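Local coordinates for protein SSD1 (Saccharomyces cerevisiae S288C, PDB 7AM1) that binds the 5' and 3' untranslated regions of mRNAs and represses translation as a non-enzymatic pseudonuclease member of the RNase II family, at residues F378-R383 and N550-K555; L460-T465 and R504-R509; L449-T454 and S558-K563; T498-A503 and A516-T521. All coordinates share one frame; numbering follows the deposited sequence.

All four contacts lie in the RNB domain, where helices 495-510 and 544-568 pack beside a mixed sheet. Along the chain come strand segments 378-383 and 449-454, then 460-465, which enters strand 462-472, helix segments 498-503 and 504-509, loop segment 516-521, and finally 550-555 and 558-563. Contacts 1 and 3, with centres about 10 Å apart, share helix 544-568; contacts 2 and 4, about 11 Å apart, share helix 495-510. Contact 2 lies about 12 Å between centres from contacts 1 and 3, and the strands of contacts 2 and 3 are sheet neighbours. Contacts 3 and 4 are farthest apart, about 19 Å between centres. Together they join sheet, helices and loop into one unit.

Contact 1: residues F378-R383 and N550-K555; sequences FALHVR and NEIKRK
Phe378 and Leu380, on one side of strand 378-384, pack against Ile552 and Lys553 of helix 544-568, which crosses the strand almost perpendicularly (94° between N-to-C directions). The packing is tightest where Lys553 CE sits on the phenylalanine ring, 3.5 Å from Phe378 CG. The extended lysine chain runs past the phenylalanine in the opposite direction and lays CE over one ring face, 3.8 Å from the centroid and 26° off the normal, a CH-pi contact displaced toward the rim. Lys553 is nevertheless the partly exposed, solvent-side member, and its NZ comes within 4.1 Å of Phe378 CB.

The buried part is apolar and somewhat looser. Phe378 has CG anti to its backbone N (chi1 -177°), which swings the ring toward the helix; Ile552 CG2 then meets the ring edge, near its plane, at 4.0 Å from CZ. The same methyl lies 3.9 Å from Leu380 CD2, the leucine and isoleucine meeting tip to tip. Cys394 on the adjacent strand 389-397 and Val499 of helix 495-510 also touch Ile552. Between residues 378-383 and 550-555 the contact is therefore one of dispersion and CH-pi, with no directional bond to set an exact register.

Contact 2: residues L460-T465 and R504-R509; sequences LRIKST and RSFYAR
Ile462 supplies the main apolar part of this contact: its CD1 lies 3.9 Å from CE1 of Phe506, with the two side chains crossing at about a right angle. Lys555 of helix 544-568 touches both Ile462 and Phe506, and Tyr453 meets the Phe506 ring edge-to-face, so the pair lies where both helices meet the sheet. Arg509 also crosses Ile462 at about a right angle, its chain bent at chi3 so that the guanidinium turns back toward the strand; the approach of Arg509 NH2 to Ile462 CD1 is too short to be relied on. Nearby, Leu460 packs its CB 3.9 Å from Ser505 OG.

Ile462 begins strand 462-472 of the RNB-domain sheet, and Leu460 belongs to the loop that leads into it. Just after Ile462, Lys463 and Ser464 both face Thr454 of the neighbouring strand, forming a classic beta bulge.

Polar contact runs through one water. It donates to Leu460 O at 2.6 Å and to Ser505 OG at 2.7 Å, and accepts from Arg509 NH1 at 3.0 Å, linking the loop carbonyl to two residues one helical turn apart. Ser505 OG, placed between its backbone N and carbonyl carbon (chi1 79°), is turned back to Ile502 O, three residues earlier in the same helix, and bonds to it as well.

Contact 3: residues L449-T454 and S558-K563; sequences LSVVYT and STVAEK
Val451 places CG1 3.9 Å from Thr559 CG2, the two side chains running alongside in opposite senses, while its other methyl, CG2, lies 4.0 Å from Val560 CG2. One valine of strand 446-456 thus spans two successive residues of helix 544-568. Its rotamer, with CG1 anti to the backbone N (chi1 177°), is what points CG1 at Thr559 and CG2 at Val560. Val672 on helix 668-681 also touches Val560, so a second helix borders this apolar patch.

This is helix-on-sheet packing in the RNB domain: strand and helix run nearly at right angles, 104° between their N-to-C directions, with segment axes approaching to 10.2 Å. Strand 446-456 lies between strands 389-397 and 462-472, and Thr465 on the latter reaches both Tyr453 and Thr559.

Two residues along the strand from Val451, Tyr453 brings the polar component. Its OH makes a 2.7 Å hydrogen bond with Thr559 OG1, the threonine oxygen lying in the plane of the ring at its edge, 3.5 Å from CE1. Thr559 chi1, at -66°, turns OG1 back beside the backbone N and toward the preceding helical turn, where it also bonds to Lys555 O; Tyr453 OH makes a further, weak bond to the same carbonyl. Phe506 packs edge-to-face against the tyrosine ring. The two hydroxyls and Lys555 O form a small polar cluster in which both hydroxyls have partners, and the tyrosine-threonine bond adds a directional element, which would be expected to restrict sliding, to otherwise non-directional methyl packing.

Contact 4: residues T498-A503 and A516-T521; sequences TVQEIA and ATLLPT
Neither face nor edge of the Gln500 carboxamide, the flat side-chain group here, is touched by Leu518; the contact is with the aliphatic CG of Gln500, 4.0 Å from Leu518 CD1. The planar peptide groups of the helix come just as near: Gln500 O lies 3.9 Å from Leu518 CD1, and Ala503 O lies 4.0 Å from Leu518 CD2.

The arrangement is a helix and the loop that follows it. Within the RNB domain, the chain leaves helix 495-510 and doubles back, so that the irregular segment 516-521 packs against the earlier turns of the same helix before helix 523-529 begins. Leu518 is the loop residue that makes the contact. Its CG, anti to the carbonyl carbon (chi1 -69°), sends the branch toward the helix, where the forked end straddles the surface: one methyl serves Gln500 and the other the carbonyl of Ala503, one turn further on. The alanine CB adds a longer apolar contact, 4.3 Å from Leu518 CD1. Gln500 and Leu518 lie at a slant to one another, the glutamine chain extended beyond CG and partly exposed, whereas leucine and alanine are buried.

Val548 of helix 544-568 touches both Ala503 and Leu518, and Tyr507, later on helix 495-510, also packs on the leucine. Arg504 bonds to Ala516 O, a polar tie beside the apolar one. Within the loop, Thr517 OG1 donates at 2.6 Å to Leu519 O, the carbonyl oxygen of the cis peptide to Pro520, spanning Leu518 with a C=O...donor angle of 155° and the hydroxyl tilted 25° from the carbonyl plane.

Contact 1: residues F378-R383 and N550-K555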
loop_
_atom_site.group_PDB
_atom_site.type_symbol
_atom_site.label_atom_id
_atom_site.label_comp_id
_atom_site.label_asym_id
_atom_site.label_seq_id
_atom_site.Cartn_x
_atom_site.Cartn_y
_atom_site.Cartn_z
ATOM N N PHE A 378 -10.216 12.780 -16.674
ATOM C CA PHE A 378 -9.702 12.083 -17.843
ATOM C C PHE A 378 -10.859 11.772 -18.774
ATOM O O PHE A 378 -11.932 11.364 -18.323
ATOM C CB PHE A 378 -8.992 10.797 -17.432
ATOM C CG PHE A 378 -8.371 10.050 -18.572
ATOM C CD1 PHE A 378 -7.175 10.478 -19.114
ATOM C CD2 PHE A 378 -8.959 8.902 -19.074
ATOM C CE1 PHE A 378 -6.584 9.789 -20.147
ATOM C CE2 PHE A 378 -8.366 8.208 -20.102
ATOM C CZ PHE A 378 -7.176 8.652 -20.637
ATOM N N ALA A 379 -10.646 11.988 -20.070
ATOM C CA ALA A 379 -11.667 11.747 -21.078
ATOM C C ALA A 379 -11.013 11.129 -22.306
ATOM O O ALA A 379 -9.812 11.290 -22.542
ATOM C CB ALA A 379 -12.405 13.041 -21.439
ATOM N N LEU A 380 -11.825 10.432 -23.100
ATOM C CA LEU A 380 -11.321 9.705 -24.252
ATOM C C LEU A 380 -12.237 9.892 -25.449
ATOM O O LEU A 380 -13.436 10.145 -25.300
ATOM C CB LEU A 380 -11.243 8.195 -23.979
ATOM C CG LEU A 380 -10.189 7.623 -23.044
ATOM C CD1 LEU A 380 -10.542 6.171 -22.737
ATOM C CD2 LEU A 380 -8.805 7.741 -23.665
ATOM N N HIS A 381 -11.664 9.742 -26.641
ATOM C CA HIS A 381 -12.460 9.525 -27.835
ATOM C C HIS A 381 -11.746 8.499 -28.700
ATOM O O HIS A 381 -10.527 8.325 -28.607
ATOM C CB HIS A 381 -12.723 10.814 -28.631
ATOM C CG HIS A 381 -11.562 11.305 -29.444
ATOM N ND1 HIS A 381 -10.737 12.325 -29.024
ATOM C CD2 HIS A 381 -11.131 10.960 -30.681
ATOM C CE1 HIS A 381 -9.833 12.572 -29.956
ATOM N NE2 HIS A 381 -10.047 11.753 -30.970
ATOM N N VAL A 382 -12.525 7.788 -29.503
ATOM C CA VAL A 382 -11.999 6.918 -30.546
ATOM C C VAL A 382 -12.698 7.334 -31.831
ATOM O O VAL A 382 -13.915 7.551 -31.839
ATOM C CB VAL A 382 -12.224 5.425 -30.242
ATOM C CG1 VAL A 382 -11.946 4.586 -31.473
ATOM C CG2 VAL A 382 -11.355 4.976 -29.092
ATOM N N ARG A 383 -11.935 7.480 -32.900
ATOM C CA ARG A 383 -12.488 7.995 -34.141
ATOM C C ARG A 383 -11.856 7.227 -35.284
ATOM O O ARG A 383 -10.665 6.908 -35.245
ATOM C CB ARG A 383 -12.240 9.509 -34.244
ATOM C CG ARG A 383 -12.746 10.197 -35.498
ATOM C CD ARG A 383 -12.522 11.706 -35.371
ATOM N NE ARG A 383 -12.899 12.449 -36.569
ATOM C CZ ARG A 383 -12.086 12.712 -37.585
ATOM N NH1 ARG A 383 -10.827 12.293 -37.563
ATOM N NH2 ARG A 383 -12.533 13.400 -38.622
ATOM N N ASN A 550 -6.913 2.091 -17.091
ATOM C CA ASN A 550 -5.595 2.154 -16.460
ATOM C C ASN A 550 -4.485 1.847 -17.462
ATOM O O ASN A 550 -3.418 2.472 -17.425
ATOM C CB ASN A 550 -5.523 1.186 -15.269
ATOM C CG ASN A 550 -4.339 1.480 -14.328
ATOM O OD1 ASN A 550 -3.995 2.639 -14.076
ATOM N ND2 ASN A 550 -3.721 0.422 -13.805
ATOM N N GLU A 551 -4.702 0.885 -18.363
ATOM C CA GLU A 551 -3.654 0.579 -19.331
ATOM C C GLU A 551 -3.531 1.682 -20.375
ATOM O O GLU A 551 -2.437 1.916 -20.903
ATOM C CB GLU A 551 -3.910 -0.771 -19.995
ATOM C CG GLU A 551 -3.558 -1.965 -19.107
ATOM C CD GLU A 551 -2.069 -2.055 -18.791
ATOM O OE1 GLU A 551 -1.245 -1.699 -19.664
ATOM O OE2 GLU A 551 -1.721 -2.475 -17.661
ATOM N N ILE A 552 -4.626 2.380 -20.675
ATOM C CA ILE A 552 -4.528 3.541 -21.552
ATOM C C ILE A 552 -3.753 4.659 -20.864
ATOM O O ILE A 552 -2.898 5.302 -21.480
ATOM C CB ILE A 552 -5.930 3.998 -22.001
ATOM C CG1 ILE A 552 -6.505 2.999 -23.012
ATOM C CG2 ILE A 552 -5.877 5.401 -22.608
ATOM C CD1 ILE A 552 -7.983 3.182 -23.288
ATOM N N LYS A 553 -4.019 4.894 -19.577
ATOM C CA LYS A 553 -3.301 5.931 -18.840
ATOM C C LYS A 553 -1.824 5.587 -18.689
ATOM O O LYS A 553 -0.972 6.484 -18.692
ATOM C CB LYS A 553 -3.940 6.137 -17.467
ATOM C CG LYS A 553 -5.252 6.905 -17.505
ATOM C CD LYS A 553 -5.946 6.919 -16.151
ATOM C CE LYS A 553 -7.199 7.779 -16.183
ATOM N NZ LYS A 553 -7.898 7.802 -14.866
ATOM N N ARG A 554 -1.500 4.299 -18.525
ATOM C CA ARG A 554 -0.099 3.900 -18.429
ATOM C C ARG A 554 0.637 4.207 -19.724
ATOM O O ARG A 554 1.787 4.664 -19.710
ATOM C CB ARG A 554 0.005 2.412 -18.096
ATOM C CG ARG A 554 -0.311 2.082 -16.630
ATOM C CD ARG A 554 -0.417 0.586 -16.396
ATOM N NE ARG A 554 -0.586 0.287 -14.975
ATOM C CZ ARG A 554 -0.581 -0.935 -14.456
ATOM N NH1 ARG A 554 -0.415 -1.992 -15.240
ATOM N NH2 ARG A 554 -0.737 -1.096 -13.147
ATOM N N LYS A 555 -0.023 3.981 -20.859
ATOM C CA LYS A 555 0.569 4.341 -22.138
ATOM C C LYS A 555 0.731 5.852 -22.249
ATOM O O LYS A 555 1.784 6.345 -22.673
ATOM C CB LYS A 555 -0.293 3.798 -23.278
ATOM C CG LYS A 555 0.219 4.141 -24.676
ATOM C CD LYS A 555 1.562 3.483 -24.959
ATOM C CE LYS A 555 2.222 4.087 -26.175
ATOM N NZ LYS A 555 3.427 3.323 -26.593
#

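Contact 2: residues L460-T465 and R504-R509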
loop_
_atom_site.group_PDB
_atom_site.type_symbol
_atom_site.label_atom_id
_atom_site.label_comp_id
_atom_site.label_asym_id
_atom_site.label_seq_id
_atom_site.Cartn_x
_atom_site.Cartn_y
_atom_site.Cartn_z
ATOM N N LEU A 460 -3.795 -2.172 -34.979
ATOM C CA LEU A 460 -3.784 -1.219 -33.871
ATOM C C LEU A 460 -2.375 -0.775 -33.483
ATOM O O LEU A 460 -2.177 -0.199 -32.409
ATOM C CB LEU A 460 -4.511 -1.792 -32.650
ATOM C CG LEU A 460 -6.001 -2.080 -32.865
ATOM C CD1 LEU A 460 -6.641 -2.517 -31.548
ATOM C CD2 LEU A 460 -6.740 -0.881 -33.463
ATOM N N ARG A 461 -1.383 -1.010 -34.339
ATOM C CA ARG A 461 -0.057 -0.463 -34.086
ATOM C C ARG A 461 -0.121 1.058 -34.139
ATOM O O ARG A 461 -0.868 1.634 -34.935
ATOM C CB ARG A 461 0.944 -0.988 -35.115
ATOM N N ILE A 462 0.660 1.713 -33.288
ATOM C CA ILE A 462 0.653 3.172 -33.232
ATOM C C ILE A 462 1.460 3.702 -34.411
ATOM O O ILE A 462 2.657 3.424 -34.532
ATOM C CB ILE A 462 1.211 3.693 -31.900
ATOM C CG1 ILE A 462 0.357 3.211 -30.723
ATOM C CG2 ILE A 462 1.269 5.220 -31.907
ATOM C CD1 ILE A 462 1.120 3.116 -29.416
ATOM N N LYS A 463 0.797 4.450 -35.294
ATOM C CA LYS A 463 1.458 5.058 -36.440
ATOM C C LYS A 463 2.070 6.413 -36.113
ATOM O O LYS A 463 3.108 6.772 -36.685
ATOM C CB LYS A 463 0.461 5.227 -37.595
ATOM C CG LYS A 463 -0.045 3.919 -38.194
ATOM N N SER A 464 1.451 7.181 -35.223
ATOM C CA SER A 464 2.006 8.465 -34.818
ATOM C C SER A 464 1.357 8.888 -33.507
ATOM O O SER A 464 0.336 8.336 -33.085
ATOM C CB SER A 464 1.806 9.536 -35.896
ATOM O OG SER A 464 0.458 9.964 -35.939
ATOM N N THR A 465 1.975 9.880 -32.867
ATOM C CA THR A 465 1.494 10.419 -31.603
ATOM C C THR A 465 1.559 11.938 -31.643
ATOM O O THR A 465 2.580 12.510 -32.032
ATOM C CB THR A 465 2.323 9.899 -30.423
ATOM O OG1 THR A 465 2.393 8.468 -30.467
ATOM C CG2 THR A 465 1.687 10.326 -29.117
ATOM N N ARG A 504 -6.223 -3.376 -24.657
ATOM C CA ARG A 504 -5.611 -4.702 -24.644
ATOM C C ARG A 504 -4.339 -4.732 -25.482
ATOM O O ARG A 504 -3.356 -5.385 -25.108
ATOM C CB ARG A 504 -6.601 -5.751 -25.160
ATOM C CG ARG A 504 -6.182 -7.197 -24.883
ATOM C CD ARG A 504 -6.785 -8.181 -25.889
ATOM N NE ARG A 504 -6.267 -7.936 -27.235
ATOM C CZ ARG A 504 -5.087 -8.366 -27.683
ATOM N NH1 ARG A 504 -4.290 -9.086 -26.902
ATOM N NH2 ARG A 504 -4.705 -8.075 -28.920
ATOM N N SER A 505 -4.341 -4.048 -26.633
ATOM C CA SER A 505 -3.154 -4.041 -27.482
ATOM C C SER A 505 -2.015 -3.251 -26.842
ATOM O O SER A 505 -0.846 -3.627 -26.980
ATOM C CB SER A 505 -3.482 -3.485 -28.871
ATOM O OG SER A 505 -3.539 -2.070 -28.863
ATOM N N PHE A 506 -2.327 -2.140 -26.160
ATOM C CA PHE A 506 -1.304 -1.451 -25.377
ATOM C C PHE A 506 -0.730 -2.386 -24.321
ATOM O O PHE A 506 0.489 -2.480 -24.138
ATOM C CB PHE A 506 -1.876 -0.214 -24.675
ATOM C CG PHE A 506 -2.239 0.918 -25.591
ATOM C CD1 PHE A 506 -1.924 0.893 -26.934
ATOM C CD2 PHE A 506 -2.868 2.041 -25.077
ATOM C CE1 PHE A 506 -2.260 1.956 -27.754
ATOM C CE2 PHE A 506 -3.205 3.100 -25.885
ATOM C CZ PHE A 506 -2.895 3.063 -27.228
ATOM N N TYR A 507 -1.618 -3.077 -23.606
ATOM C CA TYR A 507 -1.215 -3.970 -22.528
ATOM C C TYR A 507 -0.347 -5.101 -23.054
ATOM O O TYR A 507 0.715 -5.398 -22.496
ATOM C CB TYR A 507 -2.473 -4.515 -21.849
ATOM C CG TYR A 507 -2.239 -5.564 -20.794
ATOM C CD1 TYR A 507 -1.552 -5.261 -19.628
ATOM C CD2 TYR A 507 -2.743 -6.850 -20.943
ATOM C CE1 TYR A 507 -1.352 -6.213 -18.650
ATOM C CE2 TYR A 507 -2.552 -7.811 -19.965
ATOM C CZ TYR A 507 -1.859 -7.488 -18.823
ATOM O OH TYR A 507 -1.673 -8.447 -17.856
ATOM N N ALA A 508 -0.783 -5.734 -24.146
ATOM C CA ALA A 508 -0.048 -6.862 -24.701
ATOM C C ALA A 508 1.365 -6.464 -25.097
ATOM O O ALA A 508 2.309 -7.244 -24.934
ATOM C CB ALA A 508 -0.797 -7.427 -25.907
ATOM N N ARG A 509 1.530 -5.256 -25.633
ATOM C CA ARG A 509 2.869 -4.799 -25.982
ATOM C C ARG A 509 3.664 -4.468 -24.720
ATOM O O ARG A 509 4.863 -4.754 -24.643
ATOM C CB ARG A 509 2.777 -3.610 -26.938
ATOM C CG ARG A 509 4.067 -3.332 -27.707
ATOM C CD ARG A 509 3.913 -2.162 -28.679
ATOM N NE ARG A 509 3.303 -1.008 -28.018
ATOM C CZ ARG A 509 2.131 -0.464 -28.344
ATOM N NH1 ARG A 509 1.412 -0.925 -29.363
ATOM N NH2 ARG A 509 1.689 0.575 -27.650
HETATM O O HOH W 1 -1.478 -0.721 -29.974
#

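Contact 3: residues L449-T454 and S558-K563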
loop_
_atom_site.group_PDB
_atom_site.type_symbol
_atom_site.label_atom_id
_atom_site.label_comp_id
_atom_site.label_asym_id
_atom_site.label_seq_id
_atom_site.Cartn_x
_atom_site.Cartn_y
_atom_site.Cartn_z
ATOM N N LEU A 449 -4.901 18.845 -21.623
ATOM C CA LEU A 449 -3.682 18.411 -22.293
ATOM C C LEU A 449 -3.962 17.030 -22.865
ATOM O O LEU A 449 -4.438 16.145 -22.145
ATOM C CB LEU A 449 -2.493 18.369 -21.329
ATOM C CG LEU A 449 -2.075 19.682 -20.654
ATOM C CD1 LEU A 449 -0.880 19.471 -19.716
ATOM C CD2 LEU A 449 -1.749 20.758 -21.683
ATOM N N SER A 450 -3.694 16.845 -24.152
ATOM C CA SER A 450 -4.128 15.644 -24.846
ATOM C C SER A 450 -2.950 14.891 -25.438
ATOM O O SER A 450 -1.976 15.494 -25.901
ATOM C CB SER A 450 -5.122 15.985 -25.959
ATOM O OG SER A 450 -6.285 16.600 -25.434
ATOM N N VAL A 451 -3.056 13.565 -25.411
ATOM C CA VAL A 451 -2.175 12.664 -26.145
ATOM C C VAL A 451 -3.051 11.872 -27.110
ATOM O O VAL A 451 -3.933 11.118 -26.678
ATOM C CB VAL A 451 -1.395 11.733 -25.202
ATOM C CG1 VAL A 451 -0.555 10.756 -26.006
ATOM C CG2 VAL A 451 -0.523 12.547 -24.247
ATOM N N VAL A 452 -2.832 12.064 -28.409
ATOM C CA VAL A 452 -3.679 11.492 -29.453
ATOM C C VAL A 452 -2.852 10.494 -30.250
ATOM O O VAL A 452 -1.838 10.862 -30.854
ATOM C CB VAL A 452 -4.261 12.584 -30.365
ATOM C CG1 VAL A 452 -5.156 11.973 -31.436
ATOM C CG2 VAL A 452 -5.029 13.597 -29.532
ATOM N N TYR A 453 -3.270 9.232 -30.238
ATOM C CA TYR A 453 -2.583 8.179 -30.975
ATOM C C TYR A 453 -3.315 7.913 -32.282
ATOM O O TYR A 453 -4.541 7.762 -32.288
ATOM C CB TYR A 453 -2.503 6.893 -30.153
ATOM C CG TYR A 453 -1.805 7.063 -28.819
ATOM C CD1 TYR A 453 -0.419 7.046 -28.731
ATOM C CD2 TYR A 453 -2.532 7.237 -27.646
ATOM C CE1 TYR A 453 0.221 7.199 -27.520
ATOM C CE2 TYR A 453 -1.894 7.395 -26.423
ATOM C CZ TYR A 453 -0.522 7.368 -26.367
ATOM O OH TYR A 453 0.118 7.528 -25.158
ATOM N N THR A 454 -2.563 7.848 -33.379
ATOM C CA THR A 454 -3.065 7.363 -34.659
ATOM C C THR A 454 -2.661 5.899 -34.798
ATOM O O THR A 454 -1.484 5.561 -34.643
ATOM C CB THR A 454 -2.510 8.190 -35.821
ATOM O OG1 THR A 454 -2.960 9.546 -35.705
ATOM C CG2 THR A 454 -2.978 7.631 -37.145
ATOM N N SER A 558 3.557 6.975 -20.193
ATOM C CA SER A 558 4.789 6.566 -20.856
ATOM C C SER A 558 5.162 7.540 -21.966
ATOM O O SER A 558 6.333 7.913 -22.116
ATOM C CB SER A 558 4.616 5.154 -21.416
ATOM O OG SER A 558 5.736 4.767 -22.188
ATOM N N THR A 559 4.174 7.955 -22.760
ATOM C CA THR A 559 4.426 8.866 -23.868
ATOM C C THR A 559 4.913 10.216 -23.368
ATOM O O THR A 559 5.851 10.795 -23.931
ATOM C CB THR A 559 3.152 9.025 -24.700
ATOM O OG1 THR A 559 2.835 7.770 -25.316
ATOM C CG2 THR A 559 3.318 10.103 -25.766
ATOM N N VAL A 560 4.281 10.735 -22.316
ATOM C CA VAL A 560 4.666 12.033 -21.783
ATOM C C VAL A 560 6.068 11.970 -21.189
ATOM O O VAL A 560 6.880 12.882 -21.395
ATOM C CB VAL A 560 3.617 12.504 -20.760
ATOM C CG1 VAL A 560 4.094 13.740 -20.014
ATOM C CG2 VAL A 560 2.295 12.788 -21.475
ATOM N N ALA A 561 6.386 10.889 -20.469
ATOM C CA ALA A 561 7.725 10.732 -19.905
ATOM C C ALA A 561 8.789 10.763 -20.996
ATOM O O ALA A 561 9.819 11.433 -20.857
ATOM C CB ALA A 561 7.818 9.425 -19.116
ATOM N N GLU A 562 8.564 10.021 -22.085
ATOM C CA GLU A 562 9.511 10.004 -23.196
ATOM C C GLU A 562 9.682 11.395 -23.789
ATOM O O GLU A 562 10.802 11.816 -24.105
ATOM C CB GLU A 562 9.023 9.020 -24.262
ATOM C CG GLU A 562 9.075 7.564 -23.818
ATOM C CD GLU A 562 8.387 6.608 -24.786
ATOM O OE1 GLU A 562 7.757 7.080 -25.755
ATOM O OE2 GLU A 562 8.456 5.380 -24.555
ATOM N N LYS A 563 8.577 12.129 -23.929
ATOM C CA LYS A 563 8.624 13.451 -24.538
ATOM C C LYS A 563 9.405 14.441 -23.683
ATOM O O LYS A 563 10.275 15.158 -24.193
ATOM C CB LYS A 563 7.203 13.959 -24.782
ATOM C CG LYS A 563 7.150 15.347 -25.394
ATOM C CD LYS A 563 5.903 15.539 -26.233
ATOM C CE LYS A 563 5.930 14.658 -27.478
#

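Contact 4: residues T498-A503 and A516-T521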
loop_
_atom_site.group_PDB
_atom_site.type_symbol
_atom_site.label_atom_id
_atom_site.label_comp_id
_atom_site.label_asym_id
_atom_site.label_seq_id
_atom_site.Cartn_x
_atom_site.Cartn_y
_atom_site.Cartn_z
ATOM N N THR A 498 -14.217 -1.217 -28.840
ATOM C CA THR A 498 -12.991 -0.842 -29.529
ATOM C C THR A 498 -11.981 -0.257 -28.553
ATOM O O THR A 498 -10.783 -0.541 -28.650
ATOM C CB THR A 498 -13.294 0.152 -30.644
ATOM O OG1 THR A 498 -14.304 -0.396 -31.494
ATOM C CG2 THR A 498 -12.043 0.426 -31.461
ATOM N N VAL A 499 -12.453 0.545 -27.594
ATOM C CA VAL A 499 -11.565 1.080 -26.568
ATOM C C VAL A 499 -10.901 -0.055 -25.802
ATOM O O VAL A 499 -9.695 -0.017 -25.527
ATOM C CB VAL A 499 -12.338 2.013 -25.618
ATOM C CG1 VAL A 499 -11.447 2.456 -24.477
ATOM C CG2 VAL A 499 -12.872 3.220 -26.367
ATOM N N GLN A 500 -11.673 -1.087 -25.453
ATOM C CA GLN A 500 -11.105 -2.222 -24.735
ATOM C C GLN A 500 -10.026 -2.905 -25.566
ATOM O O GLN A 500 -8.942 -3.214 -25.061
ATOM C CB GLN A 500 -12.202 -3.219 -24.357
ATOM C CG GLN A 500 -11.667 -4.549 -23.837
ATOM C CD GLN A 500 -12.753 -5.464 -23.307
ATOM O OE1 GLN A 500 -13.921 -5.084 -23.221
ATOM N NE2 GLN A 500 -12.369 -6.682 -22.944
ATOM N N GLU A 501 -10.294 -3.133 -26.853
ATOM C CA GLU A 501 -9.303 -3.814 -27.677
ATOM C C GLU A 501 -8.056 -2.960 -27.847
ATOM O O GLU A 501 -6.946 -3.499 -27.931
ATOM C CB GLU A 501 -9.898 -4.187 -29.034
ATOM C CG GLU A 501 -8.892 -4.834 -29.979
ATOM C CD GLU A 501 -8.192 -6.040 -29.370
ATOM O OE1 GLU A 501 -7.019 -6.287 -29.727
ATOM O OE2 GLU A 501 -8.804 -6.730 -28.526
ATOM N N ILE A 502 -8.208 -1.636 -27.896
ATOM C CA ILE A 502 -7.039 -0.763 -27.933
ATOM C C ILE A 502 -6.256 -0.873 -26.630
ATOM O O ILE A 502 -5.033 -1.048 -26.634
ATOM C CB ILE A 502 -7.461 0.691 -28.215
ATOM C CG1 ILE A 502 -8.009 0.818 -29.635
ATOM C CG2 ILE A 502 -6.279 1.638 -28.010
ATOM C CD1 ILE A 502 -8.707 2.134 -29.895
ATOM N N ALA A 503 -6.951 -0.790 -25.494
ATOM C CA ALA A 503 -6.279 -0.974 -24.214
ATOM C C ALA A 503 -5.569 -2.320 -24.161
ATOM O O ALA A 503 -4.438 -2.413 -23.674
ATOM C CB ALA A 503 -7.281 -0.853 -23.067
ATOM N N ALA A 516 -2.201 -11.496 -24.860
ATOM C CA ALA A 516 -2.605 -11.182 -23.497
ATOM C C ALA A 516 -4.030 -10.644 -23.450
ATOM O O ALA A 516 -4.454 -9.874 -24.316
ATOM C CB ALA A 516 -1.645 -10.159 -22.886
ATOM N N THR A 517 -4.764 -11.058 -22.424
ATOM C CA THR A 517 -6.072 -10.509 -22.098
ATOM C C THR A 517 -5.938 -9.618 -20.869
ATOM O O THR A 517 -5.071 -9.839 -20.019
ATOM C CB THR A 517 -7.090 -11.619 -21.836
ATOM O OG1 THR A 517 -6.647 -12.430 -20.742
ATOM C CG2 THR A 517 -7.257 -12.485 -23.069
ATOM N N LEU A 518 -6.795 -8.598 -20.786
ATOM C CA LEU A 518 -6.657 -7.609 -19.719
ATOM C C LEU A 518 -6.864 -8.228 -18.342
ATOM O O LEU A 518 -6.299 -7.743 -17.358
ATOM C CB LEU A 518 -7.627 -6.452 -19.948
ATOM C CG LEU A 518 -7.298 -5.567 -21.151
ATOM C CD1 LEU A 518 -8.466 -4.658 -21.499
ATOM C CD2 LEU A 518 -6.047 -4.738 -20.880
ATOM N N LEU A 519 -7.660 -9.293 -18.248
ATOM C CA LEU A 519 -7.754 -10.044 -17.003
ATOM C C LEU A 519 -7.169 -11.440 -17.209
ATOM O O LEU A 519 -7.272 -11.999 -18.305
ATOM C CB LEU A 519 -9.203 -10.168 -16.523
ATOM C CG LEU A 519 -9.934 -8.864 -16.196
ATOM C CD1 LEU A 519 -11.373 -9.131 -15.784
ATOM C CD2 LEU A 519 -9.215 -8.104 -15.107
ATOM N N PRO A 520 -6.546 -12.040 -16.181
ATOM C CA PRO A 520 -6.388 -11.517 -14.819
ATOM C C PRO A 520 -5.378 -10.373 -14.728
ATOM O O PRO A 520 -4.502 -10.245 -15.583
ATOM C CB PRO A 520 -5.904 -12.742 -14.034
ATOM C CG PRO A 520 -5.160 -13.548 -15.042
ATOM C CD PRO A 520 -5.890 -13.353 -16.344
ATOM N N THR A 521 -5.497 -9.560 -13.684
ATOM C CA THR A 521 -4.662 -8.384 -13.493
ATOM C C THR A 521 -3.923 -8.495 -12.163
ATOM O O THR A 521 -4.194 -9.374 -11.340
ATOM C CB THR A 521 -5.518 -7.107 -13.556
ATOM O OG1 THR A 521 -4.675 -5.957 -13.701
ATOM C CG2 THR A 521 -6.383 -6.964 -12.303
#